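Local atomic coordinates of Poly(A) ribonuclease POP2 (Saccharomyces cerevisiae, PDB entry 1UOC), a protein that degrades poly(A) tails as a 3'-exoribonuclease and serves as a probably catalytic subunit of the CCR4-NOT mRNA deadenylase, represented here by its RNase D domain. Residues Ile6-Pro11 / Pro239-Phe244; Gln33-Tyr38 / Ser148-Asp153; Pro78-Leu83 / Glu129-Leu134; Ser178-Lys183 / Glu187-Gln192. One frame throughout, in Å; residues are numbered along the deposited sequence.

Interaction 1: Ile6-Pro11 / Pro239-Phe244; sequences IFLPPP and PRFSIF
L8 meets F241, and F7 meets P239, where the N-terminal 6-11 segment passes the 239-244 loop, which runs into a 3-10 turn at 242-244. The closer packing is carried by these two pairs. The carbonyl oxygen of F7 rests on the pyrrolidine of P239, with F7 O 3.4 Å from P239 CD. Beside it, L8 reaches over to F241: its CG lies anti to the backbone N (chi1 -178°), which swings methyl CD1 across to the phenyl group, 3.6 Å from F241 CE1. That methyl meets the ring at its edge, near the ring plane, instead of lying over a face, and the two side chains run roughly perpendicular to each other. The interaction is therefore one of van der Waals contact between a methyl group and aromatic C-H atoms.

The I6 end is looser. This exposed residue comes no nearer to the proline than 4.3 Å, from I6 CG2 to P239 CG. The L8-F241 pair, though close, also lies at the surface. F241 is presented there by an inverse gamma turn centred on R240, in which F241 N makes a weak hydrogen bond to P239 O. The oxygen P239 O also lies in plane at the edge of the F244 ring. Beneath the exposed layer, F7, P9 and F244 pack on helix 247-264, and F244 O accepts a hydrogen bond from Q250, a predicted catalytic metal ligand. The contact thus lays the chain's beginning, ahead of edge strand 17-19, against the loop joining helices 229-235 and 247-264.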
loop_
_atom_site.group_PDB
_atom_site.type_symbol
_atom_site.label_atom_id
_atom_site.label_comp_id
_atom_site.label_asym_id
_atom_site.label_seq_id
_atom_site.Cartn_x
_atom_site.Cartn_y
_atom_site.Cartn_z
ATOM N N ILE A 6 -16.585 18.405 -5.089
ATOM C CA ILE A 6 -15.950 17.942 -3.863
ATOM C C ILE A 6 -16.394 16.516 -3.591
ATOM O O ILE A 6 -17.562 16.171 -3.777
ATOM C CB ILE A 6 -16.339 18.779 -2.633
ATOM C CG1 ILE A 6 -15.809 20.202 -2.769
ATOM C CG2 ILE A 6 -15.772 18.136 -1.377
ATOM C CD1 ILE A 6 -16.041 21.042 -1.537
ATOM N N PHE A 7 -15.452 15.689 -3.161
ATOM C CA PHE A 7 -15.756 14.307 -2.836
ATOM C C PHE A 7 -15.391 14.111 -1.374
ATOM O O PHE A 7 -14.218 13.988 -1.029
ATOM C CB PHE A 7 -14.957 13.352 -3.729
ATOM C CG PHE A 7 -15.116 11.902 -3.362
ATOM C CD1 PHE A 7 -16.371 11.378 -3.066
ATOM C CD2 PHE A 7 -14.007 11.057 -3.319
ATOM C CE1 PHE A 7 -16.521 10.031 -2.730
ATOM C CE2 PHE A 7 -14.147 9.704 -2.984
ATOM C CZ PHE A 7 -15.404 9.194 -2.688
ATOM N N LEU A 8 -16.411 14.109 -0.520
ATOM C CA LEU A 8 -16.213 13.939 0.908
ATOM C C LEU A 8 -16.839 12.643 1.390
ATOM O O LEU A 8 -18.052 12.546 1.544
ATOM C CB LEU A 8 -16.819 15.118 1.671
ATOM C CG LEU A 8 -16.654 15.118 3.197
ATOM C CD1 LEU A 8 -15.184 14.946 3.568
ATOM C CD2 LEU A 8 -17.194 16.431 3.764
ATOM N N PRO A 9 -16.008 11.628 1.646
ATOM C CA PRO A 9 -16.475 10.322 2.117
ATOM C C PRO A 9 -17.105 10.472 3.489
ATOM O O PRO A 9 -16.832 11.449 4.192
ATOM C CB PRO A 9 -15.188 9.499 2.205
ATOM C CG PRO A 9 -14.240 10.202 1.288
ATOM C CD PRO A 9 -14.541 11.647 1.548
ATOM N N PRO A 10 -17.954 9.511 3.891
ATOM C CA PRO A 10 -18.574 9.610 5.220
ATOM C C PRO A 10 -17.451 9.833 6.240
ATOM O O PRO A 10 -16.420 9.164 6.190
ATOM C CB PRO A 10 -19.249 8.250 5.384
ATOM C CG PRO A 10 -19.650 7.920 3.963
ATOM C CD PRO A 10 -18.425 8.312 3.173
ATOM N N PRO A 11 -17.639 10.771 7.183
ATOM C CA PRO A 11 -16.641 11.094 8.211
ATOM C C PRO A 11 -15.894 9.940 8.870
ATOM O O PRO A 11 -14.670 9.991 8.991
ATOM C CB PRO A 11 -17.447 11.907 9.223
ATOM C CG PRO A 11 -18.399 12.630 8.354
ATOM C CD PRO A 11 -18.876 11.540 7.417
ATOM N N PRO A 239 -10.615 16.482 -0.236
ATOM C CA PRO A 239 -9.982 17.523 0.577
ATOM C C PRO A 239 -8.625 17.090 1.099
ATOM O O PRO A 239 -8.406 15.917 1.366
ATOM C CB PRO A 239 -10.988 17.735 1.709
ATOM C CG PRO A 239 -12.279 17.473 1.035
ATOM C CD PRO A 239 -11.983 16.220 0.238
ATOM N N ARG A 240 -7.722 18.044 1.255
ATOM C CA ARG A 240 -6.393 17.756 1.758
ATOM C C ARG A 240 -6.394 17.558 3.266
ATOM O O ARG A 240 -5.677 18.266 3.978
ATOM C CB ARG A 240 -5.419 18.893 1.425
ATOM C CG ARG A 240 -4.494 18.612 0.251
ATOM C CD ARG A 240 -5.178 18.853 -1.069
ATOM N NE ARG A 240 -4.284 18.662 -2.214
ATOM C CZ ARG A 240 -3.029 19.108 -2.288
ATOM N NH1 ARG A 240 -2.482 19.770 -1.277
ATOM N NH2 ARG A 240 -2.327 18.925 -3.401
ATOM N N PHE A 241 -7.188 16.613 3.767
ATOM C CA PHE A 241 -7.188 16.365 5.209
ATOM C C PHE A 241 -5.776 15.935 5.620
ATOM O O PHE A 241 -5.102 15.201 4.887
ATOM C CB PHE A 241 -8.185 15.269 5.586
ATOM C CG PHE A 241 -9.622 15.702 5.526
ATOM C CD1 PHE A 241 -10.464 15.247 4.516
ATOM C CD2 PHE A 241 -10.144 16.546 6.496
ATOM C CE1 PHE A 241 -11.801 15.624 4.479
ATOM C CE2 PHE A 241 -11.485 16.929 6.467
ATOM C CZ PHE A 241 -12.316 16.466 5.459
ATOM N N SER A 242 -5.337 16.379 6.794
ATOM C CA SER A 242 -3.997 16.070 7.280
ATOM C C SER A 242 -3.791 14.595 7.594
ATOM O O SER A 242 -2.658 14.105 7.582
ATOM C CB SER A 242 -3.673 16.906 8.527
ATOM O OG SER A 242 -4.407 16.459 9.661
ATOM N N ILE A 243 -4.883 13.894 7.893
ATOM C CA ILE A 243 -4.786 12.479 8.199
ATOM C C ILE A 243 -4.192 11.747 6.989
ATOM O O ILE A 243 -3.510 10.736 7.145
ATOM C CB ILE A 243 -6.169 11.884 8.551
ATOM C CG1 ILE A 243 -6.001 10.441 9.033
ATOM C CG2 ILE A 243 -7.097 11.931 7.341
ATOM C CD1 ILE A 243 -5.036 10.272 10.214
ATOM N N PHE A 244 -4.443 12.284 5.794
ATOM C CA PHE A 244 -3.943 11.703 4.547
ATOM C C PHE A 244 -2.420 11.753 4.415
ATOM O O PHE A 244 -1.858 11.061 3.560
ATOM C CB PHE A 244 -4.555 12.419 3.334
ATOM C CG PHE A 244 -6.007 12.102 3.106
ATOM C CD1 PHE A 244 -6.868 13.067 2.602
ATOM C CD2 PHE A 244 -6.510 10.837 3.383
ATOM C CE1 PHE A 244 -8.221 12.781 2.376
ATOM C CE2 PHE A 244 -7.854 10.536 3.164
ATOM C CZ PHE A 244 -8.714 11.513 2.658
#

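Interaction 2: Gln33-Tyr38 / Ser148-Asp153; sequences QLVSQY and SGLMMD. With CA (calcium ion), chain C.
V35, in the 33-38 segment that continues from helix 24-34, packs against the ST turn that begins at S148 in the loop between helix 138-146 and strand 157-160. This is a small buried apolar seam. S148 contributes its backbone: S148 O lies 4.2 Å from V35 CG1. Its hydroxyl forms the turn, accepting from L150 N at 3.2 Å (N-H...O angle 157°) while also donating to L145 O in the preceding helix, so two bonds hold S148 OG. G149 follows with a positive phi of 99°, a conformation in which a CB would press on the S148 carbonyl, and carries the chain away from the helix. L150 then turns its CD2 branch to V35 CG2. The modelled approach of these two methyls is too close to be reliable, so only the general burial of the two side chains against each other can be taken from it. L150 O is in turn bonded to W158 NE1.

Behind V35, the same segment binds a calcium ion, well away from the predicted catalytic metal ligands. The ion is held by Q33 O at 2.3 Å, by S36 OG at 2.5 Å and by a water at 2.7 Å, which accepts a hydrogen bond from S36 N.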
loop_
_atom_site.group_PDB
_atom_site.type_symbol
_atom_site.label_atom_id
_atom_site.label_comp_id
_atom_site.label_asym_id
_atom_site.label_seq_id
_atom_site.Cartn_x
_atom_site.Cartn_y
_atom_site.Cartn_z
ATOM N N GLN A 33 -11.997 -10.745 10.130
ATOM C CA GLN A 33 -13.431 -10.928 9.932
ATOM C C GLN A 33 -14.055 -9.904 8.998
ATOM O O GLN A 33 -15.191 -10.062 8.588
ATOM C CB GLN A 33 -14.189 -10.982 11.276
ATOM C CG GLN A 33 -14.530 -9.665 11.918
ATOM C CD GLN A 33 -15.847 -9.068 11.430
ATOM O OE1 GLN A 33 -16.070 -7.869 11.572
ATOM N NE2 GLN A 33 -16.724 -9.897 10.870
ATOM N N LEU A 34 -13.309 -8.869 8.630
ATOM C CA LEU A 34 -13.862 -7.871 7.719
ATOM C C LEU A 34 -13.545 -8.213 6.270
ATOM O O LEU A 34 -14.357 -7.957 5.378
ATOM C CB LEU A 34 -13.294 -6.468 8.014
ATOM C CG LEU A 34 -13.617 -5.742 9.320
ATOM C CD1 LEU A 34 -12.760 -4.479 9.427
ATOM C CD2 LEU A 34 -15.095 -5.399 9.365
ATOM N N VAL A 35 -12.381 -8.817 6.037
ATOM C CA VAL A 35 -11.954 -9.093 4.667
ATOM C C VAL A 35 -12.911 -9.798 3.710
ATOM O O VAL A 35 -12.947 -9.447 2.533
ATOM C CB VAL A 35 -10.566 -9.806 4.624
ATOM C CG1 VAL A 35 -10.673 -11.234 5.128
ATOM C CG2 VAL A 35 -10.012 -9.784 3.182
ATOM N N SER A 36 -13.695 -10.767 4.178
ATOM C CA SER A 36 -14.625 -11.441 3.259
ATOM C C SER A 36 -15.569 -10.447 2.574
ATOM O O SER A 36 -15.930 -10.625 1.417
ATOM C CB SER A 36 -15.443 -12.518 3.988
ATOM O OG SER A 36 -16.244 -11.954 5.014
ATOM N N GLN A 37 -15.962 -9.393 3.279
ATOM C CA GLN A 37 -16.847 -8.381 2.705
ATOM C C GLN A 37 -16.048 -7.194 2.146
ATOM O O GLN A 37 -16.274 -6.719 1.019
ATOM C CB GLN A 37 -17.837 -7.870 3.765
ATOM C CG GLN A 37 -18.813 -6.835 3.227
ATOM C CD GLN A 37 -19.880 -6.457 4.245
ATOM O OE1 GLN A 37 -20.065 -7.138 5.248
ATOM N NE2 GLN A 37 -20.593 -5.369 3.978
ATOM N N TYR A 38 -15.125 -6.697 2.957
ATOM C CA TYR A 38 -14.297 -5.576 2.550
ATOM C C TYR A 38 -13.025 -6.199 2.004
ATOM O O TYR A 38 -11.963 -6.153 2.633
ATOM C CB TYR A 38 -14.060 -4.673 3.753
ATOM C CG TYR A 38 -15.375 -4.177 4.318
ATOM C CD1 TYR A 38 -15.950 -4.777 5.444
ATOM C CD2 TYR A 38 -16.087 -3.161 3.674
ATOM C CE1 TYR A 38 -17.197 -4.381 5.912
ATOM C CE2 TYR A 38 -17.335 -2.753 4.129
ATOM C CZ TYR A 38 -17.885 -3.366 5.247
ATOM O OH TYR A 38 -19.124 -2.963 5.692
ATOM N N SER A 148 -3.885 -14.137 7.539
ATOM C CA SER A 148 -5.029 -13.242 7.631
ATOM C C SER A 148 -6.137 -13.525 6.623
ATOM O O SER A 148 -7.291 -13.134 6.828
ATOM C CB SER A 148 -4.565 -11.792 7.463
ATOM O OG SER A 148 -4.095 -11.572 6.146
ATOM N N GLY A 149 -5.790 -14.196 5.532
ATOM C CA GLY A 149 -6.776 -14.469 4.508
ATOM C C GLY A 149 -6.648 -13.460 3.377
ATOM O O GLY A 149 -7.368 -13.536 2.396
ATOM N N LEU A 150 -5.725 -12.514 3.506
ATOM C CA LEU A 150 -5.523 -11.505 2.467
ATOM C C LEU A 150 -4.609 -11.984 1.339
ATOM O O LEU A 150 -4.665 -11.456 0.224
ATOM C CB LEU A 150 -4.937 -10.220 3.063
ATOM C CG LEU A 150 -5.797 -9.371 4.001
ATOM C CD1 LEU A 150 -5.056 -8.129 4.427
ATOM C CD2 LEU A 150 -7.040 -8.976 3.286
ATOM N N MET A 151 -3.764 -12.971 1.639
ATOM C CA MET A 151 -2.812 -13.508 0.665
ATOM C C MET A 151 -3.267 -14.783 -0.049
ATOM O O MET A 151 -4.067 -15.548 0.472
ATOM C CB MET A 151 -1.473 -13.798 1.347
ATOM C CG MET A 151 -0.982 -12.722 2.309
ATOM S SD MET A 151 -0.928 -11.090 1.577
ATOM C CE MET A 151 0.385 -11.252 0.388
ATOM N N MET A 152 -2.735 -14.995 -1.251
ATOM C CA MET A 152 -3.029 -16.184 -2.049
ATOM C C MET A 152 -4.507 -16.464 -2.244
ATOM O O MET A 152 -4.931 -17.617 -2.218
ATOM C CB MET A 152 -2.376 -17.403 -1.403
ATOM C CG MET A 152 -0.866 -17.329 -1.354
ATOM S SD MET A 152 -0.194 -18.745 -0.495
ATOM C CE MET A 152 0.860 -17.964 0.679
ATOM N N ASP A 153 -5.286 -15.416 -2.465
ATOM C CA ASP A 153 -6.729 -15.550 -2.634
ATOM C C ASP A 153 -7.220 -14.507 -3.626
ATOM O O ASP A 153 -7.290 -13.323 -3.305
ATOM C CB ASP A 153 -7.404 -15.347 -1.276
ATOM C CG ASP A 153 -8.877 -15.636 -1.311
ATOM O OD1 ASP A 153 -9.491 -15.480 -2.386
ATOM O OD2 ASP A 153 -9.419 -16.010 -0.259
HETATM CA CA CA C . -16.079 -11.849 7.502
HETATM O O HOH W 1 -13.579 -12.472 6.816
#

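Interaction 3: Pro78-Leu83 / Glu129-Leu134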
loop_
_atom_site.group_PDB
_atom_site.type_symbol
_atom_site.label_atom_id
_atom_site.label_comp_id
_atom_site.label_asym_id
_atom_site.label_seq_id
_atom_site.Cartn_x
_atom_site.Cartn_y
_atom_site.Cartn_z
ATOM N N PRO A 78 11.396 -1.217 7.399
ATOM C CA PRO A 78 10.075 -0.604 7.549
ATOM C C PRO A 78 9.895 0.037 8.918
ATOM O O PRO A 78 10.211 -0.570 9.935
ATOM C CB PRO A 78 9.112 -1.781 7.359
ATOM C CG PRO A 78 9.988 -2.947 6.927
ATOM C CD PRO A 78 11.300 -2.674 7.562
ATOM N N ILE A 79 9.386 1.259 8.936
ATOM C CA ILE A 79 9.142 1.951 10.186
ATOM C C ILE A 79 7.615 2.011 10.358
ATOM O O ILE A 79 7.090 1.928 11.470
ATOM C CB ILE A 79 9.767 3.378 10.154
ATOM C CG1 ILE A 79 9.615 4.060 11.517
ATOM C CG2 ILE A 79 9.120 4.217 9.100
ATOM C CD1 ILE A 79 10.586 3.551 12.566
ATOM N N GLN A 80 6.908 2.141 9.239
ATOM C CA GLN A 80 5.448 2.197 9.245
ATOM C C GLN A 80 4.868 1.541 7.997
ATOM O O GLN A 80 5.510 1.495 6.937
ATOM C CB GLN A 80 4.957 3.648 9.311
ATOM C CG GLN A 80 4.960 4.259 10.697
ATOM C CD GLN A 80 4.530 5.716 10.699
ATOM O OE1 GLN A 80 4.170 6.264 11.744
ATOM N NE2 GLN A 80 4.574 6.355 9.534
ATOM N N LEU A 81 3.649 1.031 8.134
ATOM C CA LEU A 81 2.955 0.401 7.032
ATOM C C LEU A 81 1.453 0.560 7.240
ATOM O O LEU A 81 0.939 0.291 8.316
ATOM C CB LEU A 81 3.346 -1.078 6.937
ATOM C CG LEU A 81 2.773 -1.932 5.801
ATOM C CD1 LEU A 81 3.648 -3.165 5.607
ATOM C CD2 LEU A 81 1.333 -2.344 6.109
ATOM N N GLY A 82 0.756 1.014 6.208
ATOM C CA GLY A 82 -0.680 1.187 6.311
ATOM C C GLY A 82 -1.486 0.203 5.475
ATOM O O GLY A 82 -1.059 -0.203 4.400
ATOM N N LEU A 83 -2.645 -0.203 5.989
ATOM C CA LEU A 83 -3.553 -1.104 5.276
ATOM C C LEU A 83 -4.945 -0.526 5.439
ATOM O O LEU A 83 -5.340 -0.134 6.532
ATOM C CB LEU A 83 -3.557 -2.523 5.865
ATOM C CG LEU A 83 -2.352 -3.438 5.670
ATOM C CD1 LEU A 83 -2.684 -4.809 6.265
ATOM C CD2 LEU A 83 -1.999 -3.556 4.182
ATOM N N GLU A 129 10.623 7.205 20.171
ATOM C CA GLU A 129 10.597 6.523 21.457
ATOM C C GLU A 129 9.471 5.493 21.542
ATOM O O GLU A 129 9.601 4.464 22.202
ATOM C CB GLU A 129 10.473 7.527 22.600
ATOM C CG GLU A 129 10.759 6.888 23.948
ATOM C CD GLU A 129 10.933 7.893 25.063
ATOM O OE1 GLU A 129 11.675 7.575 26.016
ATOM O OE2 GLU A 129 10.328 8.988 24.995
ATOM N N LYS A 130 8.359 5.782 20.880
ATOM C CA LYS A 130 7.234 4.863 20.869
ATOM C C LYS A 130 7.600 3.635 20.039
ATOM O O LYS A 130 7.185 2.521 20.347
ATOM C CB LYS A 130 6.000 5.545 20.267
ATOM C CG LYS A 130 5.415 6.664 21.111
ATOM C CD LYS A 130 4.151 7.183 20.454
ATOM C CE LYS A 130 3.427 8.195 21.330
ATOM N NZ LYS A 130 2.302 8.837 20.582
ATOM N N HIS A 131 8.387 3.845 18.987
ATOM C CA HIS A 131 8.797 2.757 18.103
ATOM C C HIS A 131 9.780 1.823 18.779
ATOM O O HIS A 131 9.759 0.607 18.567
ATOM C CB HIS A 131 9.403 3.327 16.820
ATOM C CG HIS A 131 8.380 3.775 15.823
ATOM N ND1 HIS A 131 7.825 2.920 14.894
ATOM C CD2 HIS A 131 7.773 4.972 15.641
ATOM C CE1 HIS A 131 6.919 3.571 14.187
ATOM N NE2 HIS A 131 6.866 4.818 14.621
ATOM N N GLU A 132 10.642 2.409 19.600
ATOM C CA GLU A 132 11.645 1.660 20.333
ATOM C C GLU A 132 11.017 0.784 21.414
ATOM O O GLU A 132 11.412 -0.364 21.594
ATOM C CB GLU A 132 12.653 2.628 20.974
ATOM C CG GLU A 132 13.439 2.026 22.135
ATOM C CD GLU A 132 14.337 3.033 22.840
ATOM O OE1 GLU A 132 13.873 4.157 23.134
ATOM O OE2 GLU A 132 15.508 2.689 23.116
ATOM N N ASN A 133 10.032 1.313 22.125
ATOM C CA ASN A 133 9.425 0.551 23.210
ATOM C C ASN A 133 8.122 -0.178 22.915
ATOM O O ASN A 133 7.752 -1.088 23.653
ATOM C CB ASN A 133 9.214 1.454 24.429
ATOM C CG ASN A 133 10.493 2.113 24.891
ATOM O OD1 ASN A 133 11.543 1.471 24.989
ATOM N ND2 ASN A 133 10.412 3.405 25.193
ATOM N N LEU A 134 7.416 0.208 21.861
ATOM C CA LEU A 134 6.156 -0.460 21.563
ATOM C C LEU A 134 6.037 -0.906 20.115
ATOM O O LEU A 134 5.031 -1.484 19.725
ATOM C CB LEU A 134 4.993 0.460 21.919
ATOM C CG LEU A 134 4.982 0.928 23.378
ATOM C CD1 LEU A 134 3.780 1.790 23.621
ATOM C CD2 LEU A 134 4.968 -0.266 24.316
#
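The contact between I79 and H131 is a buried CH-pi interaction that fastens helix 128-134 to the bent start of the central strand 77-86. I79 CD1 lies over one face of the imidazole, 3.9 Å from the centroid of the H131 ring and 22° off the ring normal, displaced toward the rim. The methyl gets there because I79 CG1 is anti to the backbone N (chi1 -175°), which carries the chain out across the ring. A second approach comes from the backbone, where I79 O sits 3.2 Å from H131 CE1. Q80 adds its methylene at the ring edge, with Q80 CG 4.1 Å from H131 CE1.

The strand presents both residues together because I79 and Q80 form a classic beta bulge opposite E46, a predicted catalytic metal ligand whose side chain touches that of I79. The imidazole is fixed further by a hydrogen bond from H131 ND1 to F104 O and by an edge-to-face contact with W20. A leucine in place of H131 would probably deprive F104 O of this donor and lose the flat surface on which the I79 methyl rests. With ND1 acting as donor, the adjacent CE1-H is likely to be polarised, consistent with a favourable electrostatic approach to I79 O in this buried setting.

Interaction 4: Ser178-Lys183 / Glu187-Gln192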
loop_
_atom_site.group_PDB
_atom_site.type_symbol
_atom_site.label_atom_id
_atom_site.label_comp_id
_atom_site.label_asym_id
_atom_site.label_seq_id
_atom_site.Cartn_x
_atom_site.Cartn_y
_atom_site.Cartn_z
ATOM N N SER A 178 14.548 -15.268 1.499
ATOM C CA SER A 178 15.178 -15.768 0.284
ATOM C C SER A 178 14.609 -15.036 -0.928
ATOM O O SER A 178 13.875 -15.611 -1.733
ATOM C CB SER A 178 14.931 -17.277 0.142
ATOM O OG SER A 178 15.490 -18.002 1.225
ATOM N N MET A 179 14.946 -13.757 -1.039
ATOM C CA MET A 179 14.484 -12.918 -2.137
ATOM C C MET A 179 14.804 -13.534 -3.490
ATOM O O MET A 179 15.862 -14.133 -3.669
ATOM C CB MET A 179 15.149 -11.545 -2.051
ATOM C CG MET A 179 14.294 -10.485 -1.398
ATOM S SD MET A 179 13.034 -9.855 -2.518
ATOM C CE MET A 179 13.990 -8.659 -3.429
ATOM N N PRO A 180 13.881 -13.412 -4.459
ATOM C CA PRO A 180 14.121 -13.968 -5.791
ATOM C C PRO A 180 15.419 -13.403 -6.362
ATOM O O PRO A 180 16.002 -12.482 -5.786
ATOM C CB PRO A 180 12.885 -13.534 -6.566
ATOM C CG PRO A 180 11.824 -13.649 -5.523
ATOM C CD PRO A 180 12.476 -12.991 -4.322
ATOM N N ASN A 181 15.857 -13.937 -7.499
ATOM C CA ASN A 181 17.117 -13.504 -8.094
ATOM C C ASN A 181 16.996 -12.746 -9.415
ATOM O O ASN A 181 17.993 -12.287 -9.969
ATOM C CB ASN A 181 18.019 -14.728 -8.271
ATOM C CG ASN A 181 19.486 -14.380 -8.208
ATOM O OD1 ASN A 181 20.017 -13.723 -9.102
ATOM N ND2 ASN A 181 20.153 -14.812 -7.140
ATOM N N ASN A 182 15.779 -12.614 -9.922
ATOM C CA ASN A 182 15.562 -11.907 -11.177
ATOM C C ASN A 182 14.116 -11.445 -11.297
ATOM O O ASN A 182 13.217 -12.031 -10.694
ATOM C CB ASN A 182 15.913 -12.808 -12.363
ATOM C CG ASN A 182 15.146 -14.117 -12.348
ATOM O OD1 ASN A 182 15.445 -15.014 -11.562
ATOM N ND2 ASN A 182 14.146 -14.227 -13.213
ATOM N N LYS A 183 13.911 -10.397 -12.090
ATOM C CA LYS A 183 12.594 -9.810 -12.315
ATOM C C LYS A 183 11.516 -10.873 -12.545
ATOM O O LYS A 183 10.474 -10.878 -11.886
ATOM C CB LYS A 183 12.652 -8.872 -13.525
ATOM C CG LYS A 183 11.476 -7.914 -13.626
ATOM C CD LYS A 183 11.513 -7.123 -14.924
ATOM C CE LYS A 183 10.846 -7.884 -16.064
ATOM N NZ LYS A 183 9.362 -7.974 -15.894
ATOM N N GLU A 187 8.256 -11.552 -10.165
ATOM C CA GLU A 187 6.875 -11.429 -10.603
ATOM C C GLU A 187 6.074 -12.698 -10.338
ATOM O O GLU A 187 4.896 -12.630 -9.980
ATOM C CB GLU A 187 6.827 -11.072 -12.087
ATOM C CG GLU A 187 7.383 -9.691 -12.376
ATOM C CD GLU A 187 7.233 -9.281 -13.832
ATOM O OE1 GLU A 187 7.474 -8.092 -14.138
ATOM O OE2 GLU A 187 6.880 -10.139 -14.668
ATOM N N TRP A 188 6.715 -13.849 -10.505
ATOM C CA TRP A 188 6.043 -15.121 -10.273
ATOM C C TRP A 188 5.563 -15.203 -8.825
ATOM O O TRP A 188 4.401 -15.484 -8.569
ATOM C CB TRP A 188 6.986 -16.298 -10.565
ATOM C CG TRP A 188 6.280 -17.630 -10.566
ATOM C CD1 TRP A 188 5.613 -18.200 -11.614
ATOM C CD2 TRP A 188 6.111 -18.520 -9.450
ATOM N NE1 TRP A 188 5.035 -19.386 -11.220
ATOM C CE2 TRP A 188 5.322 -19.608 -9.900
ATOM C CE3 TRP A 188 6.538 -18.498 -8.112
ATOM C CZ2 TRP A 188 4.956 -20.671 -9.060
ATOM C CZ3 TRP A 188 6.170 -19.558 -7.270
ATOM C CH2 TRP A 188 5.384 -20.627 -7.754
ATOM N N TRP A 189 6.460 -14.957 -7.878
ATOM C CA TRP A 189 6.108 -15.015 -6.465
ATOM C C TRP A 189 5.052 -13.991 -6.087
ATOM O O TRP A 189 4.146 -14.291 -5.308
ATOM C CB TRP A 189 7.350 -14.815 -5.594
ATOM C CG TRP A 189 8.176 -16.041 -5.474
ATOM C CD1 TRP A 189 9.303 -16.354 -6.186
ATOM C CD2 TRP A 189 7.928 -17.150 -4.604
ATOM N NE1 TRP A 189 9.771 -17.596 -5.809
ATOM C CE2 TRP A 189 8.943 -18.107 -4.842
ATOM C CE3 TRP A 189 6.940 -17.436 -3.652
ATOM C CZ2 TRP A 189 9.003 -19.328 -4.151
ATOM C CZ3 TRP A 189 6.998 -18.654 -2.965
ATOM C CH2 TRP A 189 8.022 -19.582 -3.223
ATOM N N VAL A 190 5.179 -12.784 -6.634
ATOM C CA VAL A 190 4.227 -11.718 -6.371
ATOM C C VAL A 190 2.827 -12.149 -6.800
ATOM O O VAL A 190 1.870 -11.971 -6.042
ATOM C CB VAL A 190 4.610 -10.414 -7.123
ATOM C CG1 VAL A 190 3.457 -9.420 -7.085
ATOM C CG2 VAL A 190 5.824 -9.789 -6.483
ATOM N N HIS A 191 2.705 -12.727 -7.995
ATOM C CA HIS A 191 1.392 -13.164 -8.469
ATOM C C HIS A 191 0.844 -14.297 -7.608
ATOM O O HIS A 191 -0.365 -14.447 -7.483
ATOM C CB HIS A 191 1.435 -13.595 -9.945
ATOM C CG HIS A 191 1.737 -12.474 -10.896
ATOM N ND1 HIS A 191 1.138 -11.232 -10.803
ATOM C CD2 HIS A 191 2.564 -12.410 -11.967
ATOM C CE1 HIS A 191 1.584 -10.456 -11.776
ATOM N NE2 HIS A 191 2.450 -11.146 -12.498
ATOM N N GLN A 192 1.728 -15.085 -7.000
ATOM C CA GLN A 192 1.299 -16.191 -6.138
ATOM C C GLN A 192 0.741 -15.686 -4.805
ATOM O O GLN A 192 -0.242 -16.223 -4.305
ATOM C CB GLN A 192 2.468 -17.155 -5.883
ATOM C CG GLN A 192 2.859 -18.005 -7.104
ATOM C CD GLN A 192 1.664 -18.748 -7.671
ATOM O OE1 GLN A 192 0.815 -19.229 -6.928
ATOM N NE2 GLN A 192 1.592 -18.843 -8.984
#
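K183 curls back to meet the extended E187 one turn on along helix 183-193, their side chains crossing at an oblique angle. The lysine leaves the backbone extended and then folds over at its last two torsions (chi3 86°), bringing the ammonium back to the glutamate, whose own chain is straight beyond CG. K183 NZ meets E187 OE1 at 2.6 Å in a salt bridge, approaching from above the carboxylate plane, 53° out of it. At the backbone of the same pair, the helical bond from E187 N to K183 O, 2.9 Å long, fixes the spacing of the two residues.

On another side of the helix, P180 leans on W189, with P180 CG 3.8 Å from W189 CD1 and the proline oblique to the indole. The rim atom W188 CZ3 lies over the centre of one face of the W189 ring, 3.9 Å above it. Replacing E187 by an alanine would remove the carboxylate and is likely to leave the K183 ammonium without its charged mate and less firmly fixed. Y283 touches both charged side chains, and Q289 offers K183 NZ a weak hydrogen bond; the pairing with E187 is likely to offset the charge of the buried K183.

Interaction 1 closes the longest loop, joining the two ends of a span that holds the other three contacts. Interaction 3 is nested within interaction 2, and interaction 4 follows both. Strand 77-86 of interaction 3 lies inside the six-stranded mixed sheet, next to strand 40-48, which carries predicted metal ligands. The other contacts involve helices and loops around that sheet. Interactions 1 and 4 lie on opposite sides of the chain's centre, their own centres about 36 Å apart. Only interactions 2 and 4 touch: M152 CG packs 3.2 Å from Q192 O, linking the 148-153 loop with helix 183-193. The contacts thus tie helices and loops to one another and, in interaction 3, to an inner strand beside the predicted metal ligands.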